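Local coordinates for probable starch synthase 4, chloroplastic/amyloplastic (Arabidopsis thaliana, PDB 6GNE), which belongs to the starch synthase family of GT-B glycosyltransferases and is seen here with ADP and glycans bound, at residues 17-22 with 87-92; 51-56 with 104-109; 82-87 with 95-100. All blocks are in the same frame, centred on the assembly; numbering follows the deposited sequence.

Contact 1: 17-22 with 87-92; sequences AEMAPV and GTVEGL
Met19 and Pro21 of the loop 17-22 pack on Val89 and Leu92, the ends of a hairpin turn, and the join between 17-22 and 87-92 is almost wholly apolar. CG of Met19 stands anti to its backbone N (chi1 -171°). The chain runs on extended from there, and its terminal methyl does the touching: CE meets Leu92 CD1 at 3.4 Å and Val89 CG1 at 3.9 Å, and it also lies 3.7 Å from Val89 O. Val89 CG1 is the shared target. Pro21 CD, in a ring that follows a cis peptide bond, comes to 3.7 Å of Val89 CG1, while Val22 CG1 lies looser, 4.3 Å from Val89 CG1. The polar margin is thin. Glu90 OE2 lies 4.0 Å from Pro21 CG, a van der Waals approach, and the carboxylate has its strong partner outside the contact, in a salt bridge from OE1 to Lys37.

The backbone evidence defines the motif on the hairpin side. Val89 N to Leu92 O and Leu92 N to Val89 O are both 3.0 Å, and they close a type I' turn with Glu90 and Gly91 at its corners, both in positive-phi conformations. This is the two-residue turn of the beta hairpin formed by strands 78-89 and 92-100.

The loop 17-22 connects strand 11-15 to helix 27-41 and carries Glu18, which touches the bound AC1. Leu92 also packs on Lys37 and Gln40 of that helix, and Met19 continues onto Ile48 and Leu50 of strand 45-51 and Val94 of strand 92-100.

Contact 2: 51-56 with 104-109; sequences PKYDCM and KFFWRG
Asp54, in the type I beta turn Tyr53-Met56, binds Gly109, two residues beyond a second type I turn, Lys104-Trp107, in the starch synthase catalytic domain of this GT-B protein. With its CG between the backbone N and the carbonyl carbon (chi1 56°), the Asp54 carboxylate grips one amide: Gly109 N donates to OD2 at 2.9 Å, on the syn lone pair, and weakly to OD1. A water donates a hydrogen bond to Asp54 OD1 and accepts one from Arg108 N, bridging the segments a second time. The backbone adds its own link, Asp54 N to Phe106 O at 3.1 Å.

Next comes the apolar shell. Pro51 CB sits over the centre of the Phe106 ring, 3.6 Å from the centroid and 5° off the normal, a CH-pi contact. Phe105 CB lies toward the rim of the opposite face. Tyr53 CE1 approaches Phe106 CD1 at 3.5 Å, the two ring planes being almost perpendicular, while Tyr53 OH is held by Ala17 O.

Farther out, Arg108 is positioned by salt bridges to Asp116 and Glu114, and its NE donates to Lys104 O at 2.8 Å, reaching that oxygen from the face of the carbonyl plane opposite to Trp107 N.

Contact 3: 82-87 with 95-100; sequences NKIWIG and HFIEPQ
Trp85 and Glu98 make the one side-chain hydrogen bond between strands 82-87 and 95-100: the indole NE1 donates to Glu98 OE1 at 2.8 Å with an N-H...O angle of 140°. The oxygen is met on its anti side, 28° out of the carboxylate plane. Because Trp85 is paired with Phe96 and Glu98 with Lys83, the bond runs diagonally over one face of the sheet. Glu98 spans this offset with CG anti to its backbone N and an extended chain. Lys52 adds a cation-pi contact to Trp85 and a long, weak ion pair to Glu98.

Four backbone bonds fix the antiparallel register. Lys83 and Glu98 form a reciprocal pair, 2.9 Å for Lys83 N to Glu98 O and 2.8 Å for Glu98 N to Lys83 O. Trp85 N to Phe96 O and Phe96 N to Trp85 O are both 2.9 Å. The segment axes lie 160° apart in direction.

Packing completes the join. On the sheet face that carries Trp85 and Phe96, Trp85 CB lies 4.0 Å from Phe96 CB. On the other face, Ile86 and His95 run alongside each other in the same direction, Ile86 CG2 being 3.4 Å from His95 CD2. Ile84 CG2 reaches the same imidazole at its edge, in the ring plane.

The two strands form a beta hairpin inside the mixed sheet, with 64-75 antiparallel beyond 78-89 and 45-51 parallel beyond 92-100. Helix 117-134 packs against His95, Ile97 and Pro99 through Leu131, Phe124 and Tyr123, whereas Lys52 and Met56 pack on Phe96.

Overall arrangement
All three contacts belong to the starch synthase catalytic domain, on the same side of the chain's centre. Contact 3 is the body of the hairpin 78-89/92-100, and contact 1 sits at its turn, with centres about 14 Å apart and Gly87 in common. Contact 2 has its centre about 11 Å from that of contact 3 and about 15 Å from that of contact 1. The chain order is 17-22, 51-56, 82-87, 87-92, 95-100, 104-109: contact 1 crosses both others, and contact 3 nests inside contact 2. Loop 17-22 thus packs on the hairpin turn, while Lys52 N bonds to Ile97 O of strand 92-100; the Ala20 side chain is about 7 Å from ADP.

Contact 1: 17-22 with 87-92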
loop_
_atom_site.group_PDB
_atom_site.type_symbol
_atom_site.label_atom_id
_atom_site.label_comp_id
_atom_site.label_asym_id
_atom_site.label_seq_id
_atom_site.Cartn_x
_atom_site.Cartn_y
_atom_site.Cartn_z
ATOM N N ALA A 17 4.257 -7.270 -7.442
ATOM C CA ALA A 17 3.089 -8.152 -7.519
ATOM C C ALA A 17 1.778 -7.409 -7.690
ATOM O O ALA A 17 0.774 -8.043 -7.973
ATOM C CB ALA A 17 3.028 -9.049 -6.286
ATOM N N GLU A 18 1.789 -6.087 -7.530
ATOM C CA GLU A 18 0.590 -5.249 -7.675
ATOM C C GLU A 18 0.848 -3.931 -8.384
ATOM O O GLU A 18 1.948 -3.370 -8.333
ATOM C CB GLU A 18 0.026 -4.856 -6.299
ATOM C CG GLU A 18 -0.490 -5.977 -5.430
ATOM C CD GLU A 18 -0.903 -5.441 -4.051
ATOM O OE1 GLU A 18 -1.772 -4.530 -3.965
ATOM O OE2 GLU A 18 -0.350 -5.929 -3.047
ATOM N N MET A 19 -0.213 -3.439 -9.009
ATOM C CA MET A 19 -0.293 -2.079 -9.494
ATOM C C MET A 19 -1.765 -1.674 -9.581
ATOM O O MET A 19 -2.583 -2.341 -10.226
ATOM C CB MET A 19 0.340 -1.956 -10.869
ATOM C CG MET A 19 0.495 -0.503 -11.341
ATOM S SD MET A 19 0.828 -0.384 -13.094
ATOM C CE MET A 19 0.497 1.342 -13.344
ATOM N N ALA A 20 -2.085 -0.568 -8.937
ATOM C CA ALA A 20 -3.433 -0.034 -8.966
ATOM C C ALA A 20 -3.685 0.595 -10.335
ATOM O O ALA A 20 -2.801 1.302 -10.838
ATOM C CB ALA A 20 -3.606 0.993 -7.855
ATOM N N PRO A 21 -4.854 0.377 -10.952
ATOM C CA PRO A 21 -6.028 -0.378 -10.431
ATOM C C PRO A 21 -6.128 -1.826 -10.900
ATOM O O PRO A 21 -6.933 -2.540 -10.385
ATOM C CB PRO A 21 -7.204 0.373 -11.054
ATOM C CG PRO A 21 -6.653 0.847 -12.367
ATOM C CD PRO A 21 -5.178 1.085 -12.198
ATOM N N VAL A 22 -5.284 -2.208 -11.864
ATOM C CA VAL A 22 -5.338 -3.478 -12.542
ATOM C C VAL A 22 -5.109 -4.691 -11.647
ATOM O O VAL A 22 -5.732 -5.740 -11.844
ATOM C CB VAL A 22 -4.371 -3.496 -13.767
ATOM C CG1 VAL A 22 -2.888 -3.388 -13.376
ATOM C CG2 VAL A 22 -4.585 -4.735 -14.615
ATOM N N GLY A 87 0.391 -3.520 -22.249
ATOM C CA GLY A 87 -0.760 -2.669 -22.152
ATOM C C GLY A 87 -0.355 -1.396 -21.483
ATOM O O GLY A 87 0.768 -1.269 -21.001
ATOM N N THR A 88 -1.266 -0.449 -21.445
ATOM C CA THR A 88 -0.981 0.837 -20.840
ATOM C C THR A 88 -2.007 1.041 -19.749
ATOM O O THR A 88 -3.212 0.919 -19.984
ATOM C CB THR A 88 -1.014 1.948 -21.881
ATOM O OG1 THR A 88 -0.047 1.650 -22.909
ATOM C CG2 THR A 88 -0.657 3.283 -21.258
ATOM N N VAL A 89 -1.499 1.268 -18.539
ATOM C CA VAL A 89 -2.318 1.408 -17.361
ATOM C C VAL A 89 -2.004 2.783 -16.794
ATOM O O VAL A 89 -0.902 3.041 -16.265
ATOM C CB VAL A 89 -2.025 0.315 -16.314
ATOM C CG1 VAL A 89 -2.908 0.506 -15.083
ATOM C CG2 VAL A 89 -2.213 -1.067 -16.926
ATOM N N GLU A 90 -2.986 3.661 -16.959
ATOM C CA GLU A 90 -2.911 5.060 -16.592
ATOM C C GLU A 90 -1.647 5.779 -17.048
ATOM O O GLU A 90 -0.943 6.431 -16.269
ATOM C CB GLU A 90 -3.266 5.209 -15.107
ATOM C CG GLU A 90 -4.809 5.269 -14.973
ATOM C CD GLU A 90 -5.316 5.130 -13.558
ATOM O OE1 GLU A 90 -4.547 5.482 -12.633
ATOM O OE2 GLU A 90 -6.479 4.658 -13.417
ATOM N N GLY A 91 -1.380 5.620 -18.342
ATOM C CA GLY A 91 -0.223 6.220 -18.986
ATOM C C GLY A 91 1.090 5.495 -18.770
ATOM O O GLY A 91 2.070 5.867 -19.387
ATOM N N LEU A 92 1.146 4.476 -17.912
ATOM C CA LEU A 92 2.381 3.715 -17.737
ATOM C C LEU A 92 2.403 2.488 -18.660
ATOM O O LEU A 92 1.419 1.774 -18.740
ATOM C CB LEU A 92 2.556 3.289 -16.272
ATOM C CG LEU A 92 2.757 4.470 -15.328
ATOM C CD1 LEU A 92 2.440 4.050 -13.920
ATOM C CD2 LEU A 92 4.142 5.069 -15.447
#

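Contact 2: 51-56 with 104-109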
loop_
_atom_site.group_PDB
_atom_site.type_symbol
_atom_site.label_atom_id
_atom_site.label_comp_id
_atom_site.label_asym_id
_atom_site.label_seq_id
_atom_site.Cartn_x
_atom_site.Cartn_y
_atom_site.Cartn_z
ATOM N N PRO A 51 2.725 -9.832 -12.902
ATOM C CA PRO A 51 2.140 -11.048 -13.408
ATOM C C PRO A 51 0.836 -10.759 -14.142
ATOM O O PRO A 51 0.191 -9.754 -13.891
ATOM C CB PRO A 51 1.849 -11.868 -12.145
ATOM C CG PRO A 51 2.653 -11.236 -11.058
ATOM C CD PRO A 51 2.670 -9.782 -11.435
ATOM N N LYS A 52 0.453 -11.667 -15.025
ATOM C CA LYS A 52 -0.874 -11.666 -15.594
ATOM C C LYS A 52 -1.731 -12.562 -14.711
ATOM O O LYS A 52 -1.833 -13.771 -14.940
ATOM C CB LYS A 52 -0.872 -12.181 -17.033
ATOM C CG LYS A 52 -2.257 -12.228 -17.669
ATOM C CD LYS A 52 -2.470 -11.185 -18.767
ATOM C CE LYS A 52 -3.743 -11.433 -19.558
ATOM N NZ LYS A 52 -4.050 -12.892 -19.802
ATOM N N TYR A 53 -2.355 -11.959 -13.709
ATOM C CA TYR A 53 -3.331 -12.664 -12.894
ATOM C C TYR A 53 -4.617 -12.851 -13.695
ATOM O O TYR A 53 -5.005 -11.995 -14.500
ATOM C CB TYR A 53 -3.672 -11.889 -11.641
ATOM C CG TYR A 53 -2.510 -11.602 -10.701
ATOM C CD1 TYR A 53 -2.005 -12.576 -9.846
ATOM C CD2 TYR A 53 -1.959 -10.328 -10.640
ATOM C CE1 TYR A 53 -0.973 -12.287 -8.975
ATOM C CE2 TYR A 53 -0.922 -10.034 -9.771
ATOM C CZ TYR A 53 -0.421 -11.010 -8.943
ATOM O OH TYR A 53 0.602 -10.690 -8.077
ATOM N N ASP A 54 -5.254 -13.994 -13.496
ATOM C CA ASP A 54 -6.608 -14.217 -14.002
ATOM C C ASP A 54 -7.634 -13.251 -13.370
ATOM O O ASP A 54 -8.643 -12.883 -14.008
ATOM C CB ASP A 54 -7.032 -15.673 -13.774
ATOM C CG ASP A 54 -6.934 -16.111 -12.298
ATOM O OD1 ASP A 54 -6.378 -15.395 -11.402
ATOM O OD2 ASP A 54 -7.426 -17.214 -12.027
ATOM N N CYS A 55 -7.376 -12.845 -12.126
ATOM C CA CYS A 55 -8.300 -12.009 -11.387
ATOM C C CYS A 55 -7.990 -10.526 -11.544
ATOM O O CYS A 55 -8.431 -9.718 -10.728
ATOM C CB CYS A 55 -8.324 -12.438 -9.902
ATOM S SG CYS A 55 -6.728 -12.421 -9.038
ATOM N N MET A 56 -7.235 -10.151 -12.574
ATOM C CA MET A 56 -6.910 -8.739 -12.796
ATOM C C MET A 56 -8.122 -7.950 -13.267
ATOM O O MET A 56 -9.087 -8.514 -13.766
ATOM C CB MET A 56 -5.732 -8.591 -13.767
ATOM C CG MET A 56 -6.037 -8.868 -15.266
ATOM S SD MET A 56 -4.567 -8.834 -16.329
ATOM C CE MET A 56 -4.778 -7.397 -17.378
ATOM N N LYS A 104 0.424 -23.477 -12.968
ATOM C CA LYS A 104 -0.577 -22.430 -13.216
ATOM C C LYS A 104 -0.538 -21.373 -12.145
ATOM O O LYS A 104 -1.525 -21.113 -11.442
ATOM C CB LYS A 104 -1.971 -23.048 -13.351
ATOM C CG LYS A 104 -2.105 -23.899 -14.596
ATOM C CD LYS A 104 -3.473 -24.624 -14.603
ATOM C CE LYS A 104 -4.192 -24.643 -15.967
ATOM N NZ LYS A 104 -5.428 -23.759 -16.055
ATOM N N PHE A 105 0.627 -20.759 -12.025
ATOM C CA PHE A 105 0.912 -19.925 -10.881
ATOM C C PHE A 105 -0.023 -18.738 -10.751
ATOM O O PHE A 105 -0.400 -18.388 -9.640
ATOM C CB PHE A 105 2.356 -19.434 -10.919
ATOM C CG PHE A 105 3.387 -20.527 -10.771
ATOM C CD1 PHE A 105 3.352 -21.408 -9.687
ATOM C CD2 PHE A 105 4.424 -20.646 -11.697
ATOM C CE1 PHE A 105 4.310 -22.411 -9.550
ATOM C CE2 PHE A 105 5.380 -21.635 -11.561
ATOM C CZ PHE A 105 5.322 -22.524 -10.481
ATOM N N PHE A 106 -0.407 -18.120 -11.859
ATOM C CA PHE A 106 -1.271 -16.936 -11.804
ATOM C C PHE A 106 -2.650 -17.153 -12.399
ATOM O O PHE A 106 -3.249 -16.251 -12.980
ATOM C CB PHE A 106 -0.522 -15.754 -12.401
ATOM C CG PHE A 106 0.757 -15.495 -11.697
ATOM C CD1 PHE A 106 0.745 -15.039 -10.395
ATOM C CD2 PHE A 106 1.977 -15.794 -12.288
ATOM C CE1 PHE A 106 1.924 -14.850 -9.705
ATOM C CE2 PHE A 106 3.167 -15.597 -11.603
ATOM C CZ PHE A 106 3.138 -15.131 -10.307
ATOM N N TRP A 107 -3.172 -18.352 -12.157
ATOM C CA TRP A 107 -4.467 -18.785 -12.637
ATOM C C TRP A 107 -5.255 -19.402 -11.472
ATOM O O TRP A 107 -5.953 -20.379 -11.655
ATOM C CB TRP A 107 -4.207 -19.823 -13.717
ATOM C CG TRP A 107 -4.717 -19.540 -15.087
ATOM C CD1 TRP A 107 -5.959 -19.057 -15.447
ATOM C CD2 TRP A 107 -4.025 -19.836 -16.309
ATOM N NE1 TRP A 107 -6.056 -18.987 -16.820
ATOM C CE2 TRP A 107 -4.893 -19.474 -17.377
ATOM C CE3 TRP A 107 -2.756 -20.386 -16.609
ATOM C CZ2 TRP A 107 -4.520 -19.630 -18.739
ATOM C CZ3 TRP A 107 -2.384 -20.533 -17.955
ATOM C CH2 TRP A 107 -3.264 -20.154 -19.003
ATOM N N ARG A 108 -5.156 -18.799 -10.288
ATOM C CA ARG A 108 -5.690 -19.358 -9.035
ATOM C C ARG A 108 -6.894 -18.594 -8.480
ATOM O O ARG A 108 -7.376 -18.902 -7.390
ATOM C CB ARG A 108 -4.601 -19.325 -7.957
ATOM C CG ARG A 108 -3.260 -19.939 -8.348
ATOM C CD ARG A 108 -3.343 -21.435 -8.583
ATOM N NE ARG A 108 -2.000 -21.982 -8.815
ATOM C CZ ARG A 108 -1.082 -22.251 -7.872
ATOM N NH1 ARG A 108 -1.322 -22.038 -6.578
ATOM N NH2 ARG A 108 0.105 -22.727 -8.233
ATOM N N GLY A 109 -7.354 -17.566 -9.181
ATOM C CA GLY A 109 -8.488 -16.773 -8.724
ATOM C C GLY A 109 -8.156 -15.745 -7.667
ATOM O O GLY A 109 -9.051 -15.048 -7.193
HETATM O O HOH W 1 -3.820 -16.129 -9.663
#

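Contact 3: 82-87 with 95-100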
loop_
_atom_site.group_PDB
_atom_site.type_symbol
_atom_site.label_atom_id
_atom_site.label_comp_id
_atom_site.label_asym_id
_atom_site.label_seq_id
_atom_site.Cartn_x
_atom_site.Cartn_y
_atom_site.Cartn_z
ATOM N N ASN A 82 6.868 -18.504 -21.339
ATOM C CA ASN A 82 6.024 -17.412 -20.814
ATOM C C ASN A 82 5.426 -16.575 -21.954
ATOM O O ASN A 82 6.185 -16.095 -22.797
ATOM C CB ASN A 82 6.860 -16.481 -19.930
ATOM C CG ASN A 82 7.476 -17.185 -18.741
ATOM O OD1 ASN A 82 8.662 -17.465 -18.727
ATOM N ND2 ASN A 82 6.680 -17.454 -17.737
ATOM N N LYS A 83 4.097 -16.423 -21.994
ATOM C CA LYS A 83 3.426 -15.446 -22.880
ATOM C C LYS A 83 3.619 -14.063 -22.270
ATOM O O LYS A 83 3.323 -13.867 -21.106
ATOM C CB LYS A 83 1.885 -15.685 -23.041
ATOM C CG LYS A 83 1.418 -16.301 -24.350
ATOM C CD LYS A 83 1.988 -17.713 -24.532
ATOM C CE LYS A 83 2.471 -18.078 -25.959
ATOM N NZ LYS A 83 1.481 -18.878 -26.734
ATOM N N ILE A 84 4.102 -13.119 -23.069
ATOM C CA ILE A 84 4.264 -11.733 -22.644
ATOM C C ILE A 84 3.113 -10.887 -23.206
ATOM O O ILE A 84 2.787 -10.968 -24.412
ATOM C CB ILE A 84 5.619 -11.165 -23.110
ATOM C CG1 ILE A 84 6.766 -12.095 -22.674
ATOM C CG2 ILE A 84 5.852 -9.759 -22.567
ATOM C CD1 ILE A 84 6.732 -12.509 -21.212
ATOM N N TRP A 85 2.499 -10.089 -22.322
ATOM C CA TRP A 85 1.447 -9.162 -22.719
ATOM C C TRP A 85 1.926 -7.746 -22.471
ATOM O O TRP A 85 2.679 -7.532 -21.532
ATOM C CB TRP A 85 0.179 -9.410 -21.907
ATOM C CG TRP A 85 -0.457 -10.740 -22.102
ATOM C CD1 TRP A 85 0.051 -11.954 -21.740
ATOM C CD2 TRP A 85 -1.724 -11.002 -22.707
ATOM N NE1 TRP A 85 -0.812 -12.947 -22.080
ATOM C CE2 TRP A 85 -1.916 -12.393 -22.671
ATOM C CE3 TRP A 85 -2.726 -10.195 -23.248
ATOM C CZ2 TRP A 85 -3.069 -13.003 -23.181
ATOM C CZ3 TRP A 85 -3.851 -10.787 -23.737
ATOM C CH2 TRP A 85 -4.008 -12.188 -23.721
ATOM N N ILE A 86 1.477 -6.786 -23.290
ATOM C CA ILE A 86 1.691 -5.368 -22.953
ATOM C C ILE A 86 0.406 -4.606 -22.986
ATOM O O ILE A 86 -0.509 -4.964 -23.685
ATOM C CB ILE A 86 2.733 -4.624 -23.848
ATOM C CG1 ILE A 86 2.199 -4.340 -25.255
ATOM C CG2 ILE A 86 4.026 -5.417 -23.935
ATOM C CD1 ILE A 86 3.240 -3.810 -26.235
ATOM N N GLY A 87 0.391 -3.520 -22.249
ATOM C CA GLY A 87 -0.760 -2.669 -22.152
ATOM C C GLY A 87 -0.355 -1.396 -21.483
ATOM O O GLY A 87 0.768 -1.269 -21.001
ATOM N N HIS A 95 4.167 -4.646 -18.673
ATOM C CA HIS A 95 4.423 -5.970 -19.219
ATOM C C HIS A 95 3.844 -6.956 -18.224
ATOM O O HIS A 95 4.259 -6.989 -17.078
ATOM C CB HIS A 95 5.935 -6.215 -19.410
ATOM C CG HIS A 95 6.506 -5.527 -20.612
ATOM N ND1 HIS A 95 6.983 -4.230 -20.570
ATOM C CD2 HIS A 95 6.639 -5.942 -21.901
ATOM C CE1 HIS A 95 7.398 -3.885 -21.779
ATOM N NE2 HIS A 95 7.191 -4.899 -22.606
ATOM N N PHE A 96 2.863 -7.737 -18.660
ATOM C CA PHE A 96 2.251 -8.777 -17.843
ATOM C C PHE A 96 2.797 -10.132 -18.259
ATOM O O PHE A 96 2.727 -10.501 -19.430
ATOM C CB PHE A 96 0.737 -8.801 -18.033
ATOM C CG PHE A 96 0.045 -7.487 -17.826
ATOM C CD1 PHE A 96 -0.122 -6.610 -18.876
ATOM C CD2 PHE A 96 -0.482 -7.158 -16.595
ATOM C CE1 PHE A 96 -0.787 -5.419 -18.696
ATOM C CE2 PHE A 96 -1.153 -5.961 -16.399
ATOM C CZ PHE A 96 -1.289 -5.087 -17.453
ATOM N N ILE A 97 3.345 -10.884 -17.315
ATOM C CA ILE A 97 3.924 -12.195 -17.617
ATOM C C ILE A 97 2.874 -13.266 -17.359
ATOM O O ILE A 97 2.352 -13.370 -16.252
ATOM C CB ILE A 97 5.199 -12.440 -16.781
ATOM C CG1 ILE A 97 6.223 -11.310 -17.026
ATOM C CG2 ILE A 97 5.836 -13.762 -17.119
ATOM C CD1 ILE A 97 7.561 -11.539 -16.328
ATOM N N GLU A 98 2.554 -14.042 -18.390
ATOM C CA GLU A 98 1.672 -15.212 -18.270
ATOM C C GLU A 98 2.471 -16.529 -18.372
ATOM O O GLU A 98 2.776 -16.968 -19.475
ATOM C CB GLU A 98 0.580 -15.160 -19.335
ATOM C CG GLU A 98 -0.547 -16.125 -19.071
ATOM C CD GLU A 98 -1.653 -16.110 -20.105
ATOM O OE1 GLU A 98 -1.577 -15.481 -21.211
ATOM O OE2 GLU A 98 -2.620 -16.813 -19.777
ATOM N N PRO A 99 2.813 -17.156 -17.229
ATOM C CA PRO A 99 3.590 -18.401 -17.323
ATOM C C PRO A 99 2.803 -19.583 -17.855
ATOM O O PRO A 99 1.600 -19.706 -17.633
ATOM C CB PRO A 99 4.036 -18.667 -15.882
ATOM C CG PRO A 99 3.907 -17.348 -15.193
ATOM C CD PRO A 99 2.699 -16.704 -15.833
ATOM N N GLN A 100 3.508 -20.429 -18.584
ATOM C CA GLN A 100 2.969 -21.665 -19.138
ATOM C C GLN A 100 3.782 -22.732 -18.393
ATOM O O GLN A 100 4.655 -23.407 -18.960
ATOM C CB GLN A 100 3.202 -21.745 -20.666
ATOM C CG GLN A 100 2.935 -20.485 -21.488
ATOM C CD GLN A 100 1.586 -20.477 -22.172
ATOM O OE1 GLN A 100 1.497 -20.688 -23.384
ATOM N NE2 GLN A 100 0.535 -20.241 -21.392
#